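Local coordinates for protein fimbrin (Schizosaccharomyces pombe, PDB 1RT8) that binds and crosslinks actin filaments through two tandem actin-binding regions built from calponin-homology domains, and takes part in cell polarity and cytokinesis, at residues K49-S55 / N88-V92; R285-V289 / F489-D494; M420-K426 / D446-I451. Residue numbers count along the deposited sequence, not the author numbering.

Contact 1. Residues K49-S55 / N88-V92; sequences KDGLILS and NNNVV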
loop_
_atom_site.group_PDB
_atom_site.type_symbol
_atom_site.label_atom_id
_atom_site.label_comp_id
_atom_site.label_asym_id
_atom_site.label_seq_id
_atom_site.Cartn_x
_atom_site.Cartn_y
_atom_site.Cartn_z
ATOM N N LYS A 49 -6.067 -15.983 -12.932
ATOM C CA LYS A 49 -4.921 -16.046 -13.836
ATOM C C LYS A 49 -4.693 -14.904 -14.820
ATOM O O LYS A 49 -3.536 -14.587 -15.134
ATOM C CB LYS A 49 -4.950 -17.361 -14.618
ATOM C CG LYS A 49 -4.771 -18.596 -13.748
ATOM C CD LYS A 49 -4.753 -19.863 -14.593
ATOM C CE LYS A 49 -4.393 -21.078 -13.759
ATOM N NZ LYS A 49 -4.308 -22.312 -14.586
ATOM N N ASP A 50 -5.756 -14.285 -15.326
ATOM C CA ASP A 50 -5.547 -13.212 -16.287
ATOM C C ASP A 50 -5.463 -11.825 -15.678
ATOM O O ASP A 50 -5.491 -10.830 -16.397
ATOM C CB ASP A 50 -6.606 -13.244 -17.408
ATOM C CG ASP A 50 -8.000 -12.834 -16.946
ATOM O OD1 ASP A 50 -8.180 -12.422 -15.780
ATOM O OD2 ASP A 50 -8.928 -12.928 -17.779
ATOM N N GLY A 51 -5.352 -11.767 -14.353
ATOM C CA GLY A 51 -5.233 -10.496 -13.659
ATOM C C GLY A 51 -6.405 -9.525 -13.589
ATOM O O GLY A 51 -6.320 -8.521 -12.879
ATOM N N LEU A 52 -7.495 -9.792 -14.300
ATOM C CA LEU A 52 -8.641 -8.876 -14.280
ATOM C C LEU A 52 -9.331 -8.769 -12.917
ATOM O O LEU A 52 -9.562 -7.666 -12.415
ATOM C CB LEU A 52 -9.658 -9.276 -15.363
ATOM C CG LEU A 52 -9.140 -9.042 -16.789
ATOM C CD1 LEU A 52 -10.132 -9.588 -17.808
ATOM C CD2 LEU A 52 -8.912 -7.563 -17.008
ATOM N N ILE A 53 -9.662 -9.911 -12.325
ATOM C CA ILE A 53 -10.312 -9.936 -11.020
ATOM C C ILE A 53 -9.469 -9.217 -9.980
ATOM O O ILE A 53 -9.987 -8.401 -9.209
ATOM C CB ILE A 53 -10.546 -11.378 -10.550
ATOM C CG1 ILE A 53 -11.626 -12.029 -11.422
ATOM C CG2 ILE A 53 -10.939 -11.397 -9.087
ATOM C CD1 ILE A 53 -11.928 -13.460 -11.054
ATOM N N LEU A 54 -8.171 -9.515 -9.954
ATOM C CA LEU A 54 -7.281 -8.869 -8.990
ATOM C C LEU A 54 -7.186 -7.367 -9.215
ATOM O O LEU A 54 -7.184 -6.597 -8.257
ATOM C CB LEU A 54 -5.887 -9.503 -9.048
ATOM C CG LEU A 54 -5.873 -10.928 -8.494
ATOM C CD1 LEU A 54 -4.508 -11.574 -8.722
ATOM C CD2 LEU A 54 -6.224 -10.885 -7.016
ATOM N N SER A 55 -7.107 -6.949 -10.479
ATOM C CA SER A 55 -7.030 -5.526 -10.806
ATOM C C SER A 55 -8.288 -4.828 -10.305
ATOM O O SER A 55 -8.226 -3.704 -9.797
ATOM C CB SER A 55 -6.897 -5.316 -12.325
ATOM O OG SER A 55 -5.618 -5.708 -12.794
ATOM N N ASN A 88 -1.147 -7.977 -17.910
ATOM C CA ASN A 88 -2.142 -7.636 -16.902
ATOM C C ASN A 88 -1.592 -7.907 -15.497
ATOM O O ASN A 88 -1.783 -7.112 -14.576
ATOM C CB ASN A 88 -3.419 -8.463 -17.108
ATOM C CG ASN A 88 -4.275 -7.951 -18.258
ATOM O OD1 ASN A 88 -3.917 -6.997 -18.937
ATOM N ND2 ASN A 88 -5.426 -8.591 -18.471
ATOM N N ASN A 89 -0.922 -9.039 -15.325
ATOM C CA ASN A 89 -0.387 -9.370 -14.011
ATOM C C ASN A 89 0.721 -8.432 -13.567
ATOM O O ASN A 89 0.917 -8.226 -12.371
ATOM C CB ASN A 89 0.051 -10.836 -13.970
ATOM C CG ASN A 89 -1.142 -11.784 -13.988
ATOM O OD1 ASN A 89 -2.246 -11.403 -13.596
ATOM N ND2 ASN A 89 -0.926 -13.013 -14.428
ATOM N N ASN A 90 1.433 -7.844 -14.522
ATOM C CA ASN A 90 2.475 -6.878 -14.178
ATOM C C ASN A 90 1.795 -5.666 -13.536
ATOM O O ASN A 90 2.297 -5.093 -12.561
ATOM C CB ASN A 90 3.236 -6.423 -15.427
ATOM C CG ASN A 90 4.258 -7.438 -15.888
ATOM O OD1 ASN A 90 4.590 -8.368 -15.163
ATOM N ND2 ASN A 90 4.771 -7.255 -17.097
ATOM N N VAL A 91 0.655 -5.271 -14.107
ATOM C CA VAL A 91 -0.115 -4.134 -13.592
ATOM C C VAL A 91 -0.603 -4.428 -12.168
ATOM O O VAL A 91 -0.543 -3.568 -11.292
ATOM C CB VAL A 91 -1.340 -3.839 -14.483
ATOM C CG1 VAL A 91 -2.204 -2.771 -13.832
ATOM C CG2 VAL A 91 -0.887 -3.377 -15.861
ATOM N N VAL A 92 -1.097 -5.644 -11.954
ATOM C CA VAL A 92 -1.573 -6.073 -10.638
ATOM C C VAL A 92 -0.437 -6.028 -9.617
ATOM O O VAL A 92 -0.526 -5.338 -8.597
ATOM C CB VAL A 92 -2.129 -7.524 -10.696
ATOM C CG1 VAL A 92 -2.251 -8.108 -9.294
ATOM C CG2 VAL A 92 -3.492 -7.526 -11.386
#
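The turn Lys49-Gly51 and the first turn of the helix that starts at Leu52 run beside the helical segment Asn88-Val92, with CA atoms 5.0 Å apart at Gly51 and Asn89 and 5.5 Å apart at Ser55 and Val92. Gly51, the N-cap residue, has a positive phi of 69°, and a CB there would lie 2.6 Å from Asn89 OD1; its bare CA sits 3.1 Å from that oxygen. Two asparagines read the turn's carbonyls: Asn89 ND2 donates to Lys49 O and Asn88 ND2 to Asp50 O, each at 3.1 Å, while Asn88 OD1 accepts from Asn72 N. Asp50 OD1 accepts from Leu52 N at 3.1 Å, an Asx turn, and its OD2 pairs with Arg34. One turn further on, Val92 CG2 packs 3.9 Å from Leu54 CB and 3.1 Å from Ser55 OG, whose hydroxyl bonds back to Gly51 O at 2.9 Å. Ile112 touches Leu54 and Val92. Asparagine side chains bonded to the turn before a helix here join helices 52-61 and 82-99 within the all-helical first calponin-homology domain.

Contact 2. Residues R285-V289 / F489-D494; sequences REARV and FILPED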
loop_
_atom_site.group_PDB
_atom_site.type_symbol
_atom_site.label_atom_id
_atom_site.label_comp_id
_atom_site.label_asym_id
_atom_site.label_seq_id
_atom_site.Cartn_x
_atom_site.Cartn_y
_atom_site.Cartn_z
ATOM N N ARG A 285 4.181 14.928 0.259
ATOM C CA ARG A 285 4.152 13.926 -0.804
ATOM C C ARG A 285 5.468 13.156 -0.880
ATOM O O ARG A 285 5.468 11.927 -0.984
ATOM C CB ARG A 285 3.839 14.582 -2.151
ATOM C CG ARG A 285 2.365 14.962 -2.314
ATOM C CD ARG A 285 1.481 13.745 -2.148
ATOM N NE ARG A 285 1.845 12.683 -3.086
ATOM C CZ ARG A 285 1.743 11.385 -2.822
ATOM N NH1 ARG A 285 1.283 10.986 -1.647
ATOM N NH2 ARG A 285 2.125 10.482 -3.718
ATOM N N GLU A 286 6.586 13.874 -0.826
ATOM C CA GLU A 286 7.888 13.218 -0.877
ATOM C C GLU A 286 7.980 12.248 0.289
ATOM O O GLU A 286 8.422 11.114 0.125
ATOM C CB GLU A 286 9.034 14.241 -0.792
ATOM C CG GLU A 286 9.094 15.228 -1.959
ATOM C CD GLU A 286 10.340 16.102 -1.935
ATOM O OE1 GLU A 286 10.828 16.422 -0.834
ATOM O OE2 GLU A 286 10.827 16.489 -3.014
ATOM N N ALA A 287 7.542 12.696 1.464
ATOM C CA ALA A 287 7.577 11.867 2.664
ATOM C C ALA A 287 6.803 10.565 2.456
ATOM O O ALA A 287 7.277 9.491 2.831
ATOM C CB ALA A 287 7.004 12.644 3.868
ATOM N N ARG A 288 5.618 10.661 1.857
ATOM C CA ARG A 288 4.797 9.478 1.607
ATOM C C ARG A 288 5.411 8.569 0.548
ATOM O O ARG A 288 5.310 7.353 0.651
ATOM C CB ARG A 288 3.379 9.888 1.196
ATOM C CG ARG A 288 2.473 10.206 2.384
ATOM C CD ARG A 288 1.178 10.889 1.944
ATOM N NE ARG A 288 0.319 11.246 3.076
ATOM C CZ ARG A 288 -0.371 10.371 3.807
ATOM N NH1 ARG A 288 -0.309 9.075 3.531
ATOM N NH2 ARG A 288 -1.130 10.793 4.815
ATOM N N VAL A 289 6.040 9.162 -0.466
ATOM C CA VAL A 289 6.692 8.393 -1.527
ATOM C C VAL A 289 7.929 7.688 -0.971
ATOM O O VAL A 289 8.161 6.508 -1.254
ATOM C CB VAL A 289 7.122 9.304 -2.707
ATOM C CG1 VAL A 289 7.993 8.521 -3.683
ATOM C CG2 VAL A 289 5.878 9.843 -3.427
ATOM N N PHE A 489 6.374 4.545 -7.063
ATOM C CA PHE A 489 5.804 4.873 -5.767
ATOM C C PHE A 489 5.117 6.230 -5.716
ATOM O O PHE A 489 4.710 6.673 -4.643
ATOM C CB PHE A 489 6.883 4.804 -4.682
ATOM C CG PHE A 489 7.435 3.424 -4.468
ATOM C CD1 PHE A 489 8.790 3.166 -4.642
ATOM C CD2 PHE A 489 6.598 2.380 -4.097
ATOM C CE1 PHE A 489 9.304 1.884 -4.449
ATOM C CE2 PHE A 489 7.104 1.085 -3.898
ATOM C CZ PHE A 489 8.461 0.842 -4.077
ATOM N N ILE A 490 4.996 6.894 -6.861
ATOM C CA ILE A 490 4.328 8.189 -6.902
ATOM C C ILE A 490 2.880 8.037 -7.360
ATOM O O ILE A 490 2.469 6.963 -7.789
ATOM C CB ILE A 490 5.029 9.173 -7.866
ATOM C CG1 ILE A 490 5.067 8.592 -9.287
ATOM C CG2 ILE A 490 6.433 9.464 -7.375
ATOM C CD1 ILE A 490 5.521 9.608 -10.337
ATOM N N LEU A 491 2.119 9.121 -7.247
ATOM C CA LEU A 491 0.729 9.161 -7.676
ATOM C C LEU A 491 0.628 10.143 -8.847
ATOM O O LEU A 491 1.552 10.926 -9.103
ATOM C CB LEU A 491 -0.182 9.634 -6.539
ATOM C CG LEU A 491 -0.508 8.670 -5.389
ATOM C CD1 LEU A 491 -1.288 9.423 -4.312
ATOM C CD2 LEU A 491 -1.319 7.491 -5.905
ATOM N N PRO A 492 -0.495 10.115 -9.579
ATOM C CA PRO A 492 -0.669 11.021 -10.714
ATOM C C PRO A 492 -0.421 12.490 -10.357
ATOM O O PRO A 492 0.223 13.237 -11.105
ATOM C CB PRO A 492 -2.112 10.765 -11.132
ATOM C CG PRO A 492 -2.293 9.298 -10.814
ATOM C CD PRO A 492 -1.631 9.183 -9.459
ATOM N N GLU A 493 -0.927 12.893 -9.200
ATOM C CA GLU A 493 -0.803 14.266 -8.752
ATOM C C GLU A 493 0.640 14.750 -8.631
ATOM O O GLU A 493 0.908 15.943 -8.737
ATOM C CB GLU A 493 -1.528 14.443 -7.415
ATOM C CG GLU A 493 -0.818 13.810 -6.241
ATOM C CD GLU A 493 -1.475 14.156 -4.925
ATOM O OE1 GLU A 493 -2.396 13.426 -4.503
ATOM O OE2 GLU A 493 -1.080 15.167 -4.317
ATOM N N ASP A 494 1.577 13.838 -8.411
ATOM C CA ASP A 494 2.970 14.250 -8.293
ATOM C C ASP A 494 3.519 14.734 -9.638
ATOM O O ASP A 494 4.375 15.626 -9.694
ATOM C CB ASP A 494 3.804 13.104 -7.728
ATOM C CG ASP A 494 3.359 12.707 -6.332
ATOM O OD1 ASP A 494 3.141 13.618 -5.501
ATOM O OD2 ASP A 494 3.234 11.494 -6.058
#
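Arg285, Val289 and Phe489 lose the most surface here. Arg285 curls its side chain through three m rotamers so that the guanidinium meets Asp494 edge-on in a two-pronged salt bridge, NE to OD1 at 2.9 Å and NH2 to OD2 at 2.8 Å. Asp494 has further partners: OD2 also accepts from Leu491 N at 2.9 Å, and OD1 pairs with Arg499. Leu491 CD1 lies over one face of the Arg285 guanidinium, and Leu491 CG is 3.6 Å from Arg285 NH2. The bridge spans two calponin-homology domains, tying helix 282-296 of the third to the loop and short helix 492-496 of the fourth, so it belongs to the interface inside the second actin-binding region. One helical turn on, Val289 replaces charge with apolar contact: CG1 packs 4.0 Å from Phe489 CB, and CG2 lies 4.0 Å from Ile490 CG2. Val289 CG2 also meets the carbonyl Phe489 O at 3.6 Å. The Phe489 ring leads off along the same helix to Leu292 and Ser296, while Ile490 turns to Leu502 and Phe506 of helix 500-511.

Contact 3. Residues M420-K426 / D446-I451; sequences MAAKGGK and DVLHGI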
loop_
_atom_site.group_PDB
_atom_site.type_symbol
_atom_site.label_atom_id
_atom_site.label_comp_id
_atom_site.label_asym_id
_atom_site.label_seq_id
_atom_site.Cartn_x
_atom_site.Cartn_y
_atom_site.Cartn_z
ATOM N N MET A 420 13.264 9.686 -25.996
ATOM C CA MET A 420 12.164 8.732 -26.020
ATOM C C MET A 420 10.862 9.420 -26.470
ATOM O O MET A 420 10.139 8.906 -27.320
ATOM C CB MET A 420 11.998 8.133 -24.616
ATOM C CG MET A 420 11.737 6.640 -24.589
ATOM S SD MET A 420 12.923 5.689 -25.555
ATOM C CE MET A 420 13.553 4.528 -24.359
ATOM N N ALA A 421 10.587 10.595 -25.910
ATOM C CA ALA A 421 9.378 11.355 -26.229
ATOM C C ALA A 421 9.333 11.864 -27.672
ATOM O O ALA A 421 8.253 12.037 -28.243
ATOM C CB ALA A 421 9.240 12.530 -25.272
ATOM N N ALA A 422 10.503 12.114 -28.254
ATOM C CA ALA A 422 10.582 12.615 -29.625
ATOM C C ALA A 422 10.286 11.552 -30.676
ATOM O O ALA A 422 10.304 11.844 -31.870
ATOM C CB ALA A 422 11.960 13.211 -29.882
ATOM N N LYS A 423 10.021 10.326 -30.240
ATOM C CA LYS A 423 9.733 9.238 -31.166
ATOM C C LYS A 423 8.237 9.147 -31.479
ATOM O O LYS A 423 7.605 8.116 -31.241
ATOM C CB LYS A 423 10.231 7.903 -30.590
ATOM C CG LYS A 423 11.709 7.915 -30.218
ATOM C CD LYS A 423 12.234 6.533 -29.846
ATOM C CE LYS A 423 13.704 6.628 -29.425
ATOM N NZ LYS A 423 14.376 5.306 -29.224
ATOM N N GLY A 424 7.682 10.232 -32.016
ATOM C CA GLY A 424 6.270 10.259 -32.367
ATOM C C GLY A 424 5.376 10.827 -31.281
ATOM O O GLY A 424 4.168 10.602 -31.283
ATOM N N GLY A 425 5.963 11.575 -30.354
ATOM C CA GLY A 425 5.185 12.141 -29.263
ATOM C C GLY A 425 4.225 13.242 -29.669
ATOM O O GLY A 425 4.364 13.836 -30.736
ATOM N N LYS A 426 3.248 13.523 -28.811
ATOM C CA LYS A 426 2.267 14.561 -29.095
ATOM C C LYS A 426 2.496 15.818 -28.267
ATOM O O LYS A 426 2.020 16.894 -28.620
ATOM C CB LYS A 426 0.848 14.025 -28.864
ATOM C CG LYS A 426 0.443 12.927 -29.850
ATOM C CD LYS A 426 0.379 13.460 -31.277
ATOM C CE LYS A 426 0.342 12.333 -32.302
ATOM N NZ LYS A 426 -0.831 11.434 -32.134
ATOM N N ASP A 446 4.317 10.427 -23.784
ATOM C CA ASP A 446 5.189 10.396 -24.969
ATOM C C ASP A 446 6.451 9.573 -24.694
ATOM O O ASP A 446 6.949 8.864 -25.576
ATOM C CB ASP A 446 5.624 11.806 -25.386
ATOM C CG ASP A 446 4.532 12.572 -26.092
ATOM O OD1 ASP A 446 3.549 11.948 -26.531
ATOM O OD2 ASP A 446 4.669 13.804 -26.214
ATOM N N VAL A 447 6.984 9.688 -23.478
ATOM C CA VAL A 447 8.175 8.926 -23.112
ATOM C C VAL A 447 7.830 7.440 -23.222
ATOM O O VAL A 447 8.575 6.656 -23.810
ATOM C CB VAL A 447 8.607 9.217 -21.666
ATOM C CG1 VAL A 447 9.772 8.319 -21.284
ATOM C CG2 VAL A 447 9.006 10.681 -21.524
ATOM N N LEU A 448 6.687 7.066 -22.656
ATOM C CA LEU A 448 6.233 5.681 -22.675
ATOM C C LEU A 448 5.987 5.215 -24.104
ATOM O O LEU A 448 6.207 4.043 -24.441
ATOM C CB LEU A 448 4.956 5.546 -21.836
ATOM C CG LEU A 448 5.153 5.681 -20.319
ATOM C CD1 LEU A 448 3.858 6.046 -19.612
ATOM C CD2 LEU A 448 5.687 4.374 -19.786
ATOM N N HIS A 449 5.527 6.139 -24.937
ATOM C CA HIS A 449 5.252 5.843 -26.332
ATOM C C HIS A 449 6.572 5.557 -27.033
ATOM O O HIS A 449 6.634 4.757 -27.970
ATOM C CB HIS A 449 4.538 7.023 -27.002
ATOM C CG HIS A 449 4.293 6.818 -28.465
ATOM N ND1 HIS A 449 5.143 7.303 -29.436
ATOM C CD2 HIS A 449 3.336 6.117 -29.119
ATOM C CE1 HIS A 449 4.722 6.905 -30.625
ATOM N NE2 HIS A 449 3.629 6.184 -30.460
ATOM N N GLY A 450 7.633 6.215 -26.580
ATOM C CA GLY A 450 8.930 5.969 -27.180
ATOM C C GLY A 450 9.484 4.608 -26.785
ATOM O O GLY A 450 10.209 3.975 -27.555
ATOM N N ILE A 451 9.146 4.152 -25.583
ATOM C CA ILE A 451 9.627 2.866 -25.080
ATOM C C ILE A 451 8.889 1.711 -25.738
ATOM O O ILE A 451 9.496 0.714 -26.130
ATOM C CB ILE A 451 9.450 2.778 -23.553
ATOM C CG1 ILE A 451 10.307 3.848 -22.877
ATOM C CG2 ILE A 451 9.865 1.402 -23.033
ATOM C CD1 ILE A 451 10.143 3.880 -21.374
HETATM O O HOH W 1 6.853 9.335 -28.421
#
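A water molecule sits in the angle between the end of helix 410-421 and helix 442-451, hydrogen-bonded to Ala421 O at 3.0 Å, Asp446 O at 2.9 Å and His449 ND1 at 2.8 Å, so that it joins the end of one helix to the other through two backbone carbonyls and a histidine nitrogen. Beside it the backbones come very close, with CA atoms 4.1 Å apart at Ala421 and Val447 and 4.4 Å at Met420 and Gly450. Glycine permits this: a CB on Gly450 would lie 1.9 Å from Met420 O, which instead receives a CA-H...O contact from Gly450 CA at 3.2 Å. A second such contact runs from Ala421 CA to Asp446 O at 3.5 Å. Met420 lays its side chain along the partner helix, CB 4.0 Å from Val447 CG1 and CG 3.6 Å from Ile451 CG1. Past the helix end, the chain turns through Lys423, centre of an inverse gamma turn, and the two glycines; a CB on Gly425 would clash with Asp446 CG and Ala421 O. Asp446 OD1 then accepts from Lys426 N at 2.8 Å and also binds Tyr458 OH, while OD2 takes the N-H of Gly427. Close helix packing at a glycine, with an aspartate holding the loop that leaves the helix, joins helices 410-421 and 442-451 of the fourth calponin-homology domain.

From the N terminus, contact 1 closes first: 32 residues separate its segments, and it ties helix 52-61 to helix 82-99 inside the first calponin-homology domain. The chain then runs through the second domain before contact 2 opens at 285-289. That loop closes only at 489-494, after 199 residues, and brings the third domain against the fourth. Contact 3 is nested within it, a short loop of 19 residues joining helices 410-421 and 442-451 of the fourth domain. Contact 1 lies in series with both. None touch: the centre of contact 2 is about 23 Å from that of contact 1 and likewise from that of contact 3. The centres of contact 1 and contact 3 are about 26 Å apart.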